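Local structure of uncharacterized protein Atu1656/AGR_C_3050 (Agrobacterium tumefaciens, 2OJH) at residues A[39-49]-A[285-293]; A[168-177]-A[187-197]. The protein is of unknown function but belongs to the TolB family and folds as a six-bladed beta-propeller, a scaffold often used for binding proteins or ligands. One frame throughout, in Å; residues are numbered along the deposited sequence. Where two conformers were deposited one is given.

Interaction 1 (A[39-49]-A[285-293]); sequences QTPELFEAPNW and EFAYVRYFP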
loop_
_atom_site.group_PDB
_atom_site.type_symbol
_atom_site.label_atom_id
_atom_site.label_comp_id
_atom_site.label_asym_id
_atom_site.label_seq_id
_atom_site.Cartn_x
_atom_site.Cartn_y
_atom_site.Cartn_z
ATOM N N GLN A 39 12.352 5.534 -15.308
ATOM C CA GLN A 39 12.284 4.170 -15.837
ATOM C C GLN A 39 13.580 3.468 -15.555
ATOM O O GLN A 39 14.648 4.105 -15.532
ATOM C CB GLN A 39 11.971 4.155 -17.331
ATOM C CG GLN A 39 10.642 4.865 -17.638
ATOM C CD GLN A 39 10.150 4.611 -19.023
ATOM O OE1 GLN A 39 10.943 4.359 -19.939
ATOM N NE2 GLN A 39 8.824 4.704 -19.208
ATOM N N THR A 40 13.507 2.155 -15.338
ATOM C CA THR A 40 14.695 1.363 -14.999
ATOM C C THR A 40 14.547 -0.071 -15.489
ATOM O O THR A 40 13.429 -0.577 -15.559
ATOM C CB THR A 40 14.978 1.388 -13.464
ATOM O OG1 THR A 40 16.074 0.516 -13.132
ATOM C CG2 THR A 40 13.757 0.992 -12.679
ATOM N N PRO A 41 15.672 -0.717 -15.847
ATOM C CA PRO A 41 15.643 -2.166 -16.103
ATOM C C PRO A 41 15.531 -3.012 -14.818
ATOM O O PRO A 41 15.341 -4.214 -14.895
ATOM C CB PRO A 41 16.975 -2.417 -16.817
ATOM C CG PRO A 41 17.882 -1.383 -16.239
ATOM C CD PRO A 41 17.019 -0.159 -16.059
ATOM N N GLU A 42 15.636 -2.368 -13.661
ATOM C CA GLU A 42 15.446 -3.041 -12.383
ATOM C C GLU A 42 13.961 -3.172 -12.048
ATOM O O GLU A 42 13.106 -2.574 -12.716
ATOM C CB GLU A 42 16.182 -2.286 -11.269
ATOM C CG GLU A 42 17.655 -1.996 -11.588
ATOM C CD GLU A 42 18.524 -3.244 -11.618
ATOM O OE1 GLU A 42 18.195 -4.236 -10.934
ATOM O OE2 GLU A 42 19.551 -3.235 -12.328
ATOM N N LEU A 43 13.661 -3.962 -11.020
ATOM C CA LEU A 43 12.287 -4.132 -10.551
ATOM C C LEU A 43 12.077 -3.260 -9.314
ATOM O O LEU A 43 12.639 -3.538 -8.241
ATOM C CB LEU A 43 12.030 -5.614 -10.234
ATOM C CG LEU A 43 10.584 -6.067 -10.046
ATOM C CD1 LEU A 43 9.848 -6.015 -11.370
ATOM C CD2 LEU A 43 10.596 -7.488 -9.507
ATOM N N PHE A 44 11.320 -2.176 -9.482
ATOM C CA PHE A 44 11.045 -1.250 -8.394
ATOM C C PHE A 44 9.561 -1.331 -8.134
ATOM O O PHE A 44 8.778 -1.529 -9.076
ATOM C CB PHE A 44 11.437 0.180 -8.763
ATOM C CG PHE A 44 12.833 0.528 -8.384
ATOM C CD1 PHE A 44 13.916 -0.071 -9.028
ATOM C CD2 PHE A 44 13.068 1.418 -7.342
ATOM C CE1 PHE A 44 15.221 0.242 -8.675
ATOM C CE2 PHE A 44 14.381 1.731 -6.973
ATOM C CZ PHE A 44 15.449 1.139 -7.636
ATOM N N GLU A 45 9.171 -1.182 -6.866
ATOM C CA GLU A 45 7.804 -1.513 -6.461
ATOM C C GLU A 45 7.178 -0.545 -5.485
ATOM O O GLU A 45 7.869 0.044 -4.665
ATOM C CB GLU A 45 7.780 -2.942 -5.861
ATOM C CG GLU A 45 8.261 -4.001 -6.884
ATOM C CD GLU A 45 8.115 -5.421 -6.423
ATOM O OE1 GLU A 45 6.995 -5.961 -6.546
ATOM O OE2 GLU A 45 9.136 -6.027 -5.996
ATOM N N ALA A 46 5.855 -0.404 -5.570
ATOM C CA ALA A 46 5.058 0.075 -4.405
ATOM C C ALA A 46 5.435 1.441 -3.813
ATOM O O ALA A 46 5.874 1.563 -2.643
ATOM C CB ALA A 46 5.012 -1.035 -3.296
ATOM N N PRO A 47 5.258 2.505 -4.618
ATOM C CA PRO A 47 5.668 3.831 -4.137
ATOM C C PRO A 47 4.752 4.396 -3.023
ATOM O O PRO A 47 3.515 4.270 -3.103
ATOM C CB PRO A 47 5.576 4.692 -5.411
ATOM C CG PRO A 47 4.505 4.030 -6.238
ATOM C CD PRO A 47 4.696 2.547 -5.983
ATOM N N ASN A 48 5.383 4.981 -1.999
ATOM C CA ASN A 48 4.749 5.964 -1.103
ATOM C C ASN A 48 5.155 7.365 -1.560
ATOM O O ASN A 48 6.169 7.541 -2.240
ATOM C CB ASN A 48 5.312 5.879 0.339
ATOM C CG ASN A 48 5.194 4.512 0.966
ATOM O OD1 ASN A 48 6.188 3.965 1.430
ATOM N ND2 ASN A 48 3.989 3.943 0.993
ATOM N N TRP A 49 4.386 8.371 -1.143
ATOM C CA TRP A 49 4.696 9.746 -1.471
ATOM C C TRP A 49 4.904 10.481 -0.178
ATOM O O TRP A 49 4.028 10.441 0.690
ATOM C CB TRP A 49 3.514 10.353 -2.229
ATOM C CG TRP A 49 3.826 11.587 -3.066
ATOM C CD1 TRP A 49 4.589 12.690 -2.712
ATOM C CD2 TRP A 49 3.324 11.852 -4.383
ATOM N NE1 TRP A 49 4.572 13.621 -3.740
ATOM C CE2 TRP A 49 3.799 13.128 -4.771
ATOM C CE3 TRP A 49 2.480 11.139 -5.263
ATOM C CZ2 TRP A 49 3.489 13.698 -6.026
ATOM C CZ3 TRP A 49 2.180 11.702 -6.505
ATOM C CH2 TRP A 49 2.679 12.973 -6.869
ATOM N N GLU A 285 -3.055 13.616 -6.837
ATOM C CA GLU A 285 -2.196 12.754 -7.650
ATOM C C GLU A 285 -1.806 11.531 -6.859
ATOM O O GLU A 285 -1.698 11.594 -5.628
ATOM C CB GLU A 285 -0.906 13.482 -8.064
ATOM C CG GLU A 285 -1.157 14.765 -8.796
ATOM C CD GLU A 285 0.106 15.489 -9.239
ATOM O OE1 GLU A 285 1.100 15.525 -8.491
ATOM O OE2 GLU A 285 0.056 16.065 -10.336
ATOM N N PHE A 286 -1.611 10.420 -7.558
ATOM C CA PHE A 286 -1.012 9.256 -6.901
ATOM C C PHE A 286 0.165 8.692 -7.710
ATOM O O PHE A 286 0.204 8.839 -8.950
ATOM C CB PHE A 286 -2.096 8.197 -6.620
ATOM C CG PHE A 286 -2.738 7.655 -7.856
ATOM C CD1 PHE A 286 -2.115 6.633 -8.546
ATOM C CD2 PHE A 286 -3.975 8.142 -8.308
ATOM C CE1 PHE A 286 -2.661 6.110 -9.694
ATOM C CE2 PHE A 286 -4.560 7.617 -9.469
ATOM C CZ PHE A 286 -3.913 6.605 -10.163
ATOM N N ALA A 287 1.118 8.047 -7.015
ATOM C CA ALA A 287 2.244 7.372 -7.639
ATOM C C ALA A 287 1.912 5.880 -7.831
ATOM O O ALA A 287 1.130 5.308 -7.062
ATOM C CB ALA A 287 3.537 7.549 -6.764
ATOM N N TYR A 288 2.482 5.285 -8.879
ATOM C CA TYR A 288 2.267 3.872 -9.224
ATOM C C TYR A 288 3.425 3.385 -10.118
ATOM O O TYR A 288 4.205 4.202 -10.637
ATOM C CB TYR A 288 0.895 3.674 -9.902
ATOM C CG TYR A 288 0.798 4.345 -11.253
ATOM C CD1 TYR A 288 0.538 5.719 -11.356
ATOM C CD2 TYR A 288 0.996 3.608 -12.439
ATOM C CE1 TYR A 288 0.491 6.351 -12.614
ATOM C CE2 TYR A 288 0.955 4.226 -13.686
ATOM C CZ TYR A 288 0.679 5.591 -13.760
ATOM O OH TYR A 288 0.661 6.207 -14.969
ATOM N N VAL A 289 3.562 2.066 -10.282
ATOM C CA VAL A 289 4.573 1.515 -11.183
ATOM C C VAL A 289 3.879 0.745 -12.272
ATOM O O VAL A 289 3.066 -0.121 -11.985
ATOM C CB VAL A 289 5.588 0.574 -10.482
ATOM C CG1 VAL A 289 6.808 0.277 -11.405
ATOM C CG2 VAL A 289 6.074 1.187 -9.141
ATOM N N ARG A 290 4.219 1.077 -13.513
ATOM C CA ARG A 290 3.790 0.346 -14.688
ATOM C C ARG A 290 4.985 -0.546 -15.042
ATOM O O ARG A 290 6.137 -0.130 -14.917
ATOM C CB ARG A 290 3.482 1.360 -15.815
ATOM C CG ARG A 290 3.256 0.798 -17.220
ATOM C CD ARG A 290 3.245 1.947 -18.282
ATOM N NE ARG A 290 2.305 2.989 -17.883
ATOM C CZ ARG A 290 1.008 2.979 -18.169
ATOM N NH1 ARG A 290 0.484 1.995 -18.899
ATOM N NH2 ARG A 290 0.227 3.967 -17.738
ATOM N N TYR A 291 4.711 -1.766 -15.486
ATOM C CA TYR A 291 5.791 -2.672 -15.840
ATOM C C TYR A 291 5.794 -2.962 -17.323
ATOM O O TYR A 291 4.840 -2.646 -18.026
ATOM C CB TYR A 291 5.724 -3.967 -15.016
ATOM C CG TYR A 291 5.883 -3.699 -13.549
ATOM C CD1 TYR A 291 7.152 -3.527 -12.999
ATOM C CD2 TYR A 291 4.769 -3.546 -12.734
ATOM C CE1 TYR A 291 7.316 -3.239 -11.657
ATOM C CE2 TYR A 291 4.907 -3.254 -11.378
ATOM C CZ TYR A 291 6.186 -3.111 -10.858
ATOM O OH TYR A 291 6.367 -2.826 -9.545
ATOM N N PHE A 292 6.891 -3.539 -17.794
ATOM C CA PHE A 292 7.000 -3.984 -19.189
ATOM C C PHE A 292 7.343 -5.468 -19.154
ATOM O O PHE A 292 8.114 -5.896 -18.289
ATOM C CB PHE A 292 8.095 -3.187 -19.903
ATOM C CG PHE A 292 7.925 -1.700 -19.780
ATOM C CD1 PHE A 292 6.969 -1.027 -20.549
ATOM C CD2 PHE A 292 8.693 -0.972 -18.887
ATOM C CE1 PHE A 292 6.780 0.358 -20.415
ATOM C CE2 PHE A 292 8.520 0.416 -18.761
ATOM C CZ PHE A 292 7.559 1.072 -19.519
ATOM N N PRO A 293 6.746 -6.273 -20.051
ATOM C CA PRO A 293 7.055 -7.702 -20.063
ATOM C C PRO A 293 8.559 -8.030 -20.184
ATOM O O PRO A 293 9.304 -7.292 -20.837
ATOM C CB PRO A 293 6.289 -8.230 -21.295
ATOM C CG PRO A 293 5.814 -7.042 -22.035
ATOM C CD PRO A 293 5.712 -5.926 -21.043
#
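Tyr291 reaches across from strand 285-291 to the chain that runs into strand 45-49, and its hydroxyl supplies the one hydrogen bond between the two segments. From CB, the first torsion sets CG beside the backbone N and anti to the carbonyl carbon (chi1 -62°), which carries the ring toward Leu43 and Phe44. Beyond CG, CD1 passes the Leu43 methyl CD1, which approaches CE1 more closely, at 3.8 Å. Val289 CG1 lies over one ring face, toward its rim. At the tip, OH donates to Phe44 O at 2.8 Å, tilted 22° from the carbonyl plane, and rests 3.5 Å from Glu45 CG. Tyrosine suits the place, being apolar along its ring and polar at its tip. The Glu45 carboxylate itself turns to Arg245 in a salt bridge.

Toward Trp49 the packing is mostly apolar. Pro47 sets CG against Ala287 CB (3.7 Å) and CD against Val289 CG2, a compact ring meeting small and branched residues where the strand axes are 6.1 Å apart and nearly antiparallel. Trp49, its CG anti to the backbone N, presents the six-membered edge of its indole to the backbone, CE3 lying 3.8 Å from Ala287 N. Its CH2 comes 3.4 Å from Glu285 OE1, while the other oxygen, OE2, is bonded to Asn28. At the opposite end from Trp49, just past Tyr291, Gln39 NE2 meets the edge of Phe292 at CZ, within the closing blade itself, though its bond goes to Ser23.

Strand 285-291 pairs with strand 22-28 from the N-terminal end of the chain, the Velcro-like closure known from beta-propellers, and strand 45-49 belongs to the next blade. With no backbone ladder between strands 45-49 and 285-291, buried, mainly apolar packing and a single tyrosine bond join these neighbouring blades.

Interaction 2 (A[168-177]-A[187-197]); sequences LTHGEGRNDG and IYFNSSRTGQM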
loop_
_atom_site.group_PDB
_atom_site.type_symbol
_atom_site.label_atom_id
_atom_site.label_comp_id
_atom_site.label_asym_id
_atom_site.label_seq_id
_atom_site.Cartn_x
_atom_site.Cartn_y
_atom_site.Cartn_z
ATOM N N LEU A 168 -9.349 -6.658 13.857
ATOM C CA LEU A 168 -10.524 -5.938 13.339
ATOM C C LEU A 168 -11.441 -6.766 12.471
ATOM O O LEU A 168 -12.614 -6.430 12.320
ATOM C CB LEU A 168 -10.108 -4.672 12.582
ATOM C CG LEU A 168 -9.368 -3.669 13.479
ATOM C CD1 LEU A 168 -8.720 -2.625 12.629
ATOM C CD2 LEU A 168 -10.290 -3.005 14.513
ATOM N N THR A 169 -10.899 -7.817 11.872
ATOM C CA THR A 169 -11.725 -8.800 11.184
ATOM C C THR A 169 -11.440 -10.145 11.822
ATOM O O THR A 169 -10.405 -10.320 12.461
ATOM C CB THR A 169 -11.511 -8.827 9.645
ATOM O OG1 THR A 169 -10.159 -9.194 9.331
ATOM C CG2 THR A 169 -11.820 -7.476 9.026
ATOM N N HIS A 170 -12.361 -11.081 11.645
ATOM C CA HIS A 170 -12.316 -12.330 12.363
ATOM C C HIS A 170 -12.535 -13.519 11.426
ATOM O O HIS A 170 -13.385 -14.358 11.667
ATOM C CB HIS A 170 -13.307 -12.291 13.549
ATOM C CG HIS A 170 -12.964 -11.244 14.567
ATOM N ND1 HIS A 170 -13.399 -9.938 14.465
ATOM C CD2 HIS A 170 -12.170 -11.290 15.664
ATOM C CE1 HIS A 170 -12.902 -9.232 15.468
ATOM N NE2 HIS A 170 -12.158 -10.031 16.212
ATOM N N GLY A 171 -11.737 -13.576 10.361
ATOM C CA GLY A 171 -11.676 -14.749 9.486
ATOM C C GLY A 171 -12.833 -14.907 8.532
ATOM O O GLY A 171 -13.048 -15.998 8.003
ATOM N N GLU A 172 -13.588 -13.830 8.324
ATOM C CA GLU A 172 -14.616 -13.789 7.291
ATOM C C GLU A 172 -13.878 -13.632 5.962
ATOM O O GLU A 172 -13.512 -12.531 5.591
ATOM C CB GLU A 172 -15.571 -12.600 7.496
ATOM C CG GLU A 172 -16.292 -12.565 8.855
ATOM C CD GLU A 172 -15.516 -11.736 9.888
ATOM O OE1 GLU A 172 -14.409 -11.274 9.581
ATOM O OE2 GLU A 172 -16.015 -11.545 11.014
ATOM N N GLY A 173 -13.631 -14.740 5.274
ATOM C CA GLY A 173 -12.802 -14.720 4.071
ATOM C C GLY A 173 -11.367 -14.407 4.420
ATOM O O GLY A 173 -11.018 -14.342 5.600
ATOM N N ARG A 174 -10.517 -14.243 3.406
ATOM C CA ARG A 174 -9.175 -13.682 3.642
ATOM C C ARG A 174 -9.274 -12.163 3.527
ATOM O O ARG A 174 -9.954 -11.653 2.655
ATOM C CB ARG A 174 -8.148 -14.207 2.632
ATOM C CG ARG A 174 -8.094 -15.722 2.510
ATOM C CD ARG A 174 -6.992 -16.114 1.541
ATOM N NE ARG A 174 -6.734 -17.546 1.592
ATOM C CZ ARG A 174 -5.843 -18.178 0.831
ATOM N NH1 ARG A 174 -5.113 -17.507 -0.042
ATOM N NH2 ARG A 174 -5.706 -19.481 0.939
ATOM N N ASN A 175 -8.593 -11.444 4.402
ATOM C CA ASN A 175 -8.724 -9.993 4.440
ATOM C C ASN A 175 -7.350 -9.402 4.377
ATOM O O ASN A 175 -6.475 -9.804 5.140
ATOM C CB ASN A 175 -9.438 -9.556 5.720
ATOM C CG ASN A 175 -10.758 -10.240 5.885
ATOM O OD1 ASN A 175 -11.729 -9.939 5.163
ATOM N ND2 ASN A 175 -10.806 -11.219 6.785
ATOM N N ASP A 176 -7.163 -8.437 3.482
ATOM C CA ASP A 176 -5.825 -7.951 3.178
ATOM C C ASP A 176 -5.847 -6.465 2.838
ATOM O O ASP A 176 -6.921 -5.852 2.716
ATOM C CB ASP A 176 -5.279 -8.748 1.996
ATOM C CG ASP A 176 -3.762 -8.773 1.934
ATOM O OD1 ASP A 176 -3.081 -7.920 2.536
ATOM O OD2 ASP A 176 -3.255 -9.679 1.251
ATOM N N GLY A 177 -4.648 -5.876 2.735
ATOM C CA GLY A 177 -4.488 -4.495 2.254
ATOM C C GLY A 177 -5.305 -3.390 2.907
ATOM O O GLY A 177 -6.023 -2.664 2.198
ATOM N N ILE A 187 -11.208 1.920 7.996
ATOM C CA ILE A 187 -10.070 1.287 7.337
ATOM C C ILE A 187 -10.669 0.537 6.133
ATOM O O ILE A 187 -11.560 -0.274 6.323
ATOM C CB ILE A 187 -9.346 0.313 8.288
ATOM C CG1 ILE A 187 -8.548 1.101 9.363
ATOM C CG2 ILE A 187 -8.419 -0.645 7.496
ATOM C CD1 ILE A 187 -8.252 0.285 10.606
ATOM N N TYR A 188 -10.198 0.838 4.920
ATOM C CA TYR A 188 -10.638 0.140 3.703
ATOM C C TYR A 188 -9.657 -1.010 3.484
ATOM O O TYR A 188 -8.444 -0.899 3.801
ATOM C CB TYR A 188 -10.608 1.080 2.481
ATOM C CG TYR A 188 -11.743 2.097 2.430
ATOM C CD1 TYR A 188 -11.854 3.130 3.373
ATOM C CD2 TYR A 188 -12.737 2.005 1.440
ATOM C CE1 TYR A 188 -12.948 4.047 3.318
ATOM C CE2 TYR A 188 -13.791 2.912 1.376
ATOM C CZ TYR A 188 -13.890 3.922 2.310
ATOM O OH TYR A 188 -14.940 4.786 2.219
ATOM N N PHE A 189 -10.182 -2.124 2.979
ATOM C CA PHE A 189 -9.386 -3.339 2.798
ATOM C C PHE A 189 -10.094 -4.206 1.754
ATOM O O PHE A 189 -11.159 -3.808 1.241
ATOM C CB PHE A 189 -9.195 -4.065 4.154
ATOM C CG PHE A 189 -10.475 -4.653 4.726
ATOM C CD1 PHE A 189 -11.381 -3.858 5.450
ATOM C CD2 PHE A 189 -10.769 -5.998 4.535
ATOM C CE1 PHE A 189 -12.557 -4.392 5.950
ATOM C CE2 PHE A 189 -11.964 -6.557 5.047
ATOM C CZ PHE A 189 -12.863 -5.740 5.752
ATOM N N ASN A 190 -9.499 -5.339 1.380
ATOM C CA ASN A 190 -10.247 -6.280 0.515
ATOM C C ASN A 190 -10.502 -7.624 1.182
ATOM O O ASN A 190 -9.761 -8.045 2.066
ATOM C CB ASN A 190 -9.626 -6.438 -0.901
ATOM C CG ASN A 190 -8.203 -7.007 -0.896
ATOM O OD1 ASN A 190 -7.480 -6.999 0.104
ATOM N ND2 ASN A 190 -7.779 -7.446 -2.054
ATOM N N SER A 191 -11.569 -8.307 0.772
ATOM C CA SER A 191 -11.892 -9.541 1.419
ATOM C C SER A 191 -12.411 -10.502 0.364
ATOM O O SER A 191 -13.099 -10.078 -0.589
ATOM C CB SER A 191 -12.961 -9.284 2.492
ATOM O OG SER A 191 -13.316 -10.473 3.169
ATOM N N SER A 192 -12.085 -11.784 0.526
ATOM C CA SER A 192 -12.552 -12.809 -0.410
ATOM C C SER A 192 -13.859 -13.431 0.040
ATOM O O SER A 192 -14.326 -14.399 -0.583
ATOM C CB SER A 192 -11.524 -13.941 -0.514
ATOM O OG SER A 192 -11.352 -14.577 0.760
ATOM N N ARG A 193 -14.465 -12.889 1.093
ATOM C CA ARG A 193 -15.638 -13.529 1.692
ATOM C C ARG A 193 -16.789 -13.790 0.713
ATOM O O ARG A 193 -17.609 -14.685 0.939
ATOM C CB ARG A 193 -16.105 -12.797 2.976
ATOM C CG ARG A 193 -16.872 -11.486 2.781
ATOM C CD ARG A 193 -17.012 -10.721 4.101
ATOM N NE ARG A 193 -15.721 -10.243 4.608
ATOM C CZ ARG A 193 -15.546 -9.560 5.742
ATOM N NH1 ARG A 193 -16.581 -9.259 6.518
ATOM N NH2 ARG A 193 -14.322 -9.168 6.104
ATOM N N THR A 194 -16.850 -13.036 -0.378
ATOM C CA THR A 194 -17.954 -13.242 -1.341
ATOM C C THR A 194 -17.564 -14.100 -2.528
ATOM O O THR A 194 -18.366 -14.302 -3.439
ATOM C CB THR A 194 -18.501 -11.912 -1.889
ATOM O OG1 THR A 194 -17.423 -11.149 -2.454
ATOM C CG2 THR A 194 -19.213 -11.097 -0.791
ATOM N N GLY A 195 -16.325 -14.570 -2.584
ATOM C CA GLY A 195 -15.964 -15.413 -3.728
ATOM C C GLY A 195 -14.785 -14.883 -4.502
ATOM O O GLY A 195 -13.940 -15.652 -4.968
ATOM N N GLN A 196 -14.711 -13.561 -4.623
ATOM C CA GLN A 196 -13.537 -12.927 -5.203
ATOM C C GLN A 196 -13.132 -11.778 -4.307
ATOM O O GLN A 196 -13.878 -11.396 -3.393
ATOM C CB GLN A 196 -13.795 -12.486 -6.653
ATOM C CG GLN A 196 -14.899 -11.460 -6.822
ATOM C CD GLN A 196 -15.580 -11.510 -8.189
ATOM O OE1 GLN A 196 -16.038 -12.566 -8.638
ATOM N NE2 GLN A 196 -15.668 -10.359 -8.842
HETATM N N MSE A 197 -11.938 -11.242 -4.517
HETATM C CA MSE A 197 -11.545 -10.090 -3.729
HETATM C C MSE A 197 -12.446 -8.894 -4.110
HETATM O O MSE A 197 -12.644 -8.610 -5.305
HETATM C CB MSE A 197 -10.073 -9.750 -3.936
HETATM C CG MSE A 197 -9.080 -10.645 -3.180
HETATM SE SE MSE A 197 -9.454 -10.719 -1.263
HETATM C CE MSE A 197 -7.716 -10.739 -0.402
HETATM O O HOH W 1 -15.053 -8.576 8.881
#
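Asn175 faces Ser191 as an antiparallel non-hydrogen-bonded pair, and Asp176 faces Asn190 as the hydrogen-bonded pair next to it, with both backbone bonds made. This is the open end of the beta hairpin formed by strands 175-180 and 186-191 in one propeller blade. Past the strands, Ser192 returns its backbone N to Arg174 O and takes Arg174 N on its hydroxyl OG at 2.8 Å, nearly straight at 167°. Gly173, with a positive phi, has no side chain to obstruct this approach, and its CA lies 3.9 Å from Arg193 N.

A polar cluster forms on the face of the sheet that carries Asn175 and Ser191. Asn175 OD1 accepts from Ser191 OG at 2.6 Å and from Arg193 NH2 at 2.9 Å, the two donors arriving from opposite faces of the amide plane. The Arg193 chain bends at chi3 (66°), and its NE donates to Ser191 OG at 2.8 Å within the guanidinium plane, so the small serine hydroxyl ties asparagine to arginine. Glu172 CB sits over the centre of the guanidinium, which also makes a cation-pi contact with Trp200. The bonds in its plane and the packing over a face thus fix the rotation of the guanidinium. Asn175 ND2 is bonded in turn to Phe153 O, reaching the neighbouring blade.

Next to this cluster, Phe189 turns its ring edge to Asn175 OD1, with Thr169 CG2 3.8 Å from CZ. The Asp176 side chain, on the other face, lies about 3 Å from a bound acetic acid molecule, probably from the crystallisation liquor. At the Leu168 end, two branched aliphatic side chains cross at about a right angle, Leu168 CD1 meeting Ile187 CD1 at 3.6 Å.

Interactions 1 and 2 lie on opposite sides of the propeller, their centres 26 Å apart and their nearest atoms about 12 Å apart, with no direct touch. They share no sheet. Along the chain, interaction 2 is nested within the long loop closed by interaction 1, whose segments are 236 residues apart. Interaction 1 works mainly between blades, packing strand 45-49, the first of the next blade, against the C-terminal strand 285-291 where the ring closes. Interaction 2 is local, joining two successive strands of a single blade together with the loops that flank them. Together they illustrate the two levels of propeller construction: hairpins build each blade, and packing between blades completes the circle.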